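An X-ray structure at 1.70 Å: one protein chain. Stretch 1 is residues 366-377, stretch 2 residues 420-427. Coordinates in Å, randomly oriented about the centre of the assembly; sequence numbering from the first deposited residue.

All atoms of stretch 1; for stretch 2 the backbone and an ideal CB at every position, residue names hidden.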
# COMPACT_ATOMS: atom_id res chain seq x y z
N THR A 366 -6.39 -6.97 21.09
CA THR A 366 -5.93 -5.73 21.71
C THR A 366 -4.45 -5.47 21.50
O THR A 366 -3.63 -6.39 21.56
CB THR A 366 -6.23 -5.75 23.22
OG1 THR A 366 -7.61 -6.09 23.42
CG2 THR A 366 -5.96 -4.38 23.84
N ILE A 367 -4.11 -4.21 21.27
CA ILE A 367 -2.73 -3.82 21.05
C ILE A 367 -1.87 -4.03 22.29
O ILE A 367 -2.11 -3.42 23.34
CB ILE A 367 -2.64 -2.34 20.63
CG1 ILE A 367 -3.35 -2.13 19.30
CG2 ILE A 367 -1.18 -1.90 20.53
CD1 ILE A 367 -3.36 -0.68 18.83
N PRO A 368 -0.84 -4.89 22.20
CA PRO A 368 0.04 -5.14 23.34
C PRO A 368 0.81 -3.87 23.70
O PRO A 368 1.20 -3.09 22.82
CB PRO A 368 0.98 -6.24 22.82
CG PRO A 368 0.15 -6.94 21.81
CD PRO A 368 -0.54 -5.81 21.09
N GLN A 369 1.04 -3.68 24.99
CA GLN A 369 1.75 -2.52 25.50
C GLN A 369 3.25 -2.78 25.66
O GLN A 369 3.66 -3.89 26.00
CB GLN A 369 1.14 -2.11 26.85
CG GLN A 369 1.96 -1.13 27.66
CD GLN A 369 1.50 -1.03 29.10
OE1 GLN A 369 2.08 -0.31 29.91
NE2 GLN A 369 0.44 -1.77 29.44
N ASP A 370 4.04 -1.74 25.40
CA ASP A 370 5.50 -1.78 25.53
C ASP A 370 5.94 -0.36 25.87
O ASP A 370 6.00 0.51 25.00
CB ASP A 370 6.17 -2.22 24.22
CG ASP A 370 7.65 -2.50 24.40
OD1 ASP A 370 8.33 -1.71 25.08
OD2 ASP A 370 8.15 -3.51 23.86
N VAL A 371 6.26 -0.12 27.14
CA VAL A 371 6.67 1.20 27.60
C VAL A 371 7.96 1.75 27.00
O VAL A 371 8.32 2.90 27.23
CB VAL A 371 6.79 1.23 29.13
CG1 VAL A 371 5.52 0.69 29.75
CG2 VAL A 371 8.00 0.43 29.57
N LYS A 372 8.66 0.93 26.22
CA LYS A 372 9.91 1.35 25.60
C LYS A 372 9.73 1.75 24.13
O LYS A 372 10.59 2.41 23.56
CB LYS A 372 10.94 0.23 25.72
CG LYS A 372 11.94 0.41 26.85
CD LYS A 372 12.88 1.56 26.54
CE LYS A 372 14.09 1.56 27.45
NZ LYS A 372 15.04 2.65 27.13
N SER A 373 8.61 1.36 23.54
CA SER A 373 8.34 1.64 22.12
C SER A 373 8.13 3.11 21.75
O SER A 373 7.77 3.94 22.59
CB SER A 373 7.12 0.85 21.66
OG SER A 373 5.94 1.32 22.28
N PHE A 374 8.36 3.42 20.48
CA PHE A 374 8.14 4.78 19.98
C PHE A 374 6.67 5.08 20.20
O PHE A 374 6.29 6.20 20.52
CB PHE A 374 8.43 4.85 18.47
CG PHE A 374 9.87 4.66 18.11
CD1 PHE A 374 10.81 5.66 18.37
CD2 PHE A 374 10.29 3.49 17.49
CE1 PHE A 374 12.15 5.49 18.02
CE2 PHE A 374 11.63 3.30 17.13
CZ PHE A 374 12.55 4.31 17.40
N ASN A 375 5.84 4.05 20.02
CA ASN A 375 4.39 4.16 20.15
C ASN A 375 3.89 4.66 21.49
O ASN A 375 3.02 5.52 21.55
CB ASN A 375 3.76 2.81 19.84
CG ASN A 375 4.04 2.37 18.42
OD1 ASN A 375 3.28 2.67 17.50
ND2 ASN A 375 5.15 1.67 18.23
N TYR A 376 4.43 4.13 22.58
CA TYR A 376 3.97 4.59 23.88
C TYR A 376 4.48 5.98 24.22
O TYR A 376 3.80 6.73 24.92
CB TYR A 376 4.31 3.55 24.95
CG TYR A 376 3.15 2.60 25.12
CD1 TYR A 376 2.06 2.94 25.92
CD2 TYR A 376 3.07 1.41 24.38
CE1 TYR A 376 0.92 2.14 25.99
CE2 TYR A 376 1.93 0.61 24.43
CZ TYR A 376 0.86 0.98 25.24
OH TYR A 376 -0.28 0.22 25.26
N THR A 377 5.65 6.33 23.70
CA THR A 377 6.20 7.66 23.95
C THR A 377 5.33 8.67 23.20
O THR A 377 5.05 9.75 23.69
CB THR A 377 7.66 7.78 23.46
OG1 THR A 377 8.50 6.87 24.20
CG2 THR A 377 8.17 9.19 23.66
N UNK A 420 4.88 -8.58 18.06
CA UNK A 420 4.36 -7.46 17.29
C UNK A 420 5.18 -6.17 17.48
O UNK A 420 4.79 -5.11 16.99
CB UNK A 420 2.90 -7.21 17.68
N UNK A 421 6.29 -6.28 18.19
CA UNK A 421 7.18 -5.14 18.41
C UNK A 421 8.54 -5.47 17.79
O UNK A 421 9.03 -6.59 17.93
CB UNK A 421 7.32 -4.82 19.90
N UNK A 422 9.12 -4.50 17.10
CA UNK A 422 10.39 -4.69 16.43
C UNK A 422 11.39 -3.58 16.69
O UNK A 422 11.06 -2.39 16.55
CB UNK A 422 10.16 -4.82 14.92
N UNK A 423 12.61 -3.96 17.05
CA UNK A 423 13.65 -3.00 17.34
C UNK A 423 14.20 -2.36 16.07
O UNK A 423 14.73 -3.03 15.19
CB UNK A 423 14.78 -3.67 18.12
N UNK A 424 14.06 -1.04 15.99
CA UNK A 424 14.52 -0.29 14.83
C UNK A 424 14.46 1.21 15.12
O UNK A 424 14.09 1.63 16.21
CB UNK A 424 13.68 -0.63 13.60
N UNK A 425 14.84 2.01 14.12
CA UNK A 425 14.82 3.46 14.24
C UNK A 425 13.62 3.99 13.48
O UNK A 425 13.34 3.55 12.36
CB UNK A 425 16.12 4.08 13.72
N UNK A 426 12.90 4.95 14.08
CA UNK A 426 11.72 5.51 13.42
C UNK A 426 12.07 6.28 12.15
O UNK A 426 11.42 6.07 11.12
CB UNK A 426 10.97 6.43 14.39
N UNK A 427 13.07 7.16 12.21
CA UNK A 427 13.47 7.93 11.04
C UNK A 427 14.00 7.01 9.93
O UNK A 427 13.84 7.28 8.74
CB UNK A 427 14.53 8.96 11.43

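At position 420 the CA-to-CB bond points toward stretch 1, and the ideal CB lies 5.0 Å from Pro-368 CG. A proline ring edge offers neither charge nor hydrogen-bonding group, so a small or medium apolar side chain would suit, valine, isoleucine, leucine or alanine among them. The residue is Val-420, in the m rotamer; its CG2 packs 3.7 Å from Pro-368 CG.

Position 421, with extended backbone angles (-118/137), also points toward stretch 1. The ideal CB is 4.3 Å from Asp-370 OD2, which would admit a basic or hydroxyl-bearing side chain. Beyond it, however, a slot runs between Pro-368, Asp-370 and Ser-373, with the carbonyl oxygen of Pro-368 near its far end. A long side chain could follow the slot, and one ending in a donor could use that acceptor: tyrosine fits well, while lysine, arginine or glutamine could also be considered. The residue is Tyr-421, whose ring fills the slot. Its OH donates a 2.6 Å hydrogen bond to Pro-368 O, which lies near the ring plane. Asp-370 CB sits over one face, 3.7 Å from the ring centroid and 14° off the normal, so the aspartate contributes its methylene to a CH-pi contact. Ser-373 CB approaches CE1 of Tyr-421 to 3.5 Å, and Tyr-421 OH also meets the edge of the Tyr-376 ring, 3.7 Å from CE2.

Positions 422 and 423 have nothing of stretch 1 within 5.5 Å of their ideal CB atoms, and 423 points away; many residues would serve at either. They are Phe-422 and Asp-423.

At 424 the CB points sideways and again finds no near neighbour, so its side chain is weakly constrained; the backbone makes the close contact. In Thr-424, the O atom lies at the edge of the Phe-374 ring, 3.1 Å from CE2.

Position 425 points away, although its CA is 4.0 Å from Phe-374 CZ. Since helical angles begin at the next residue, serine, threonine, aspartate or asparagine would suit as an N-cap. Ser-425 fills that role, capping a backbone N just past the stretch.

Position 426 points toward the Phe-374 ring, its ideal CB 3.9 Å from CE1. An aliphatic side chain is favoured. Leu-426 places CB over one ring face, 3.9 Å from the centroid and 9° off the normal, a CH-pi contact.

Position 427, helical and sideways, is unconstrained by stretch 1; Leu-427 leads away.

Stretch 2, residues 420-427: VYFDTSLL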
# COMPACT_ATOMS: atom_id res chain seq x y z
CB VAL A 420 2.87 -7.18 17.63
CG1 VAL A 420 1.99 -8.29 17.05
CG2 VAL A 420 2.68 -7.07 19.13
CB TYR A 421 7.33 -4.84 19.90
CG TYR A 421 6.21 -3.96 20.41
CD1 TYR A 421 6.16 -2.60 20.10
CD2 TYR A 421 5.17 -4.50 21.16
CE1 TYR A 421 5.11 -1.80 20.53
CE2 TYR A 421 4.10 -3.71 21.59
CZ TYR A 421 4.08 -2.36 21.27
OH TYR A 421 3.02 -1.59 21.70
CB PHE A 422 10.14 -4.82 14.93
CG PHE A 422 9.24 -5.97 14.57
CD1 PHE A 422 9.78 -7.23 14.32
CD2 PHE A 422 7.86 -5.81 14.53
CE1 PHE A 422 8.95 -8.32 14.04
CE2 PHE A 422 7.02 -6.89 14.24
CZ PHE A 422 7.56 -8.15 14.00
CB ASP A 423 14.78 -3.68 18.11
CG ASP A 423 15.80 -2.70 18.63
OD1 ASP A 423 16.54 -2.12 17.80
OD2 ASP A 423 15.86 -2.49 19.86
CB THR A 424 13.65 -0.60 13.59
OG1 THR A 424 14.18 0.07 12.44
CG2 THR A 424 12.21 -0.15 13.82
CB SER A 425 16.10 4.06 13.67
OG SER A 425 15.92 5.39 13.25
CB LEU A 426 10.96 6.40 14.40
CG LEU A 426 9.51 6.70 13.97
CD1 LEU A 426 8.65 5.44 14.05
CD2 LEU A 426 8.95 7.80 14.87
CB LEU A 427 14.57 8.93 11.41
CG LEU A 427 15.20 9.66 10.21
CD1 LEU A 427 14.15 10.53 9.52
CD2 LEU A 427 16.38 10.49 10.68
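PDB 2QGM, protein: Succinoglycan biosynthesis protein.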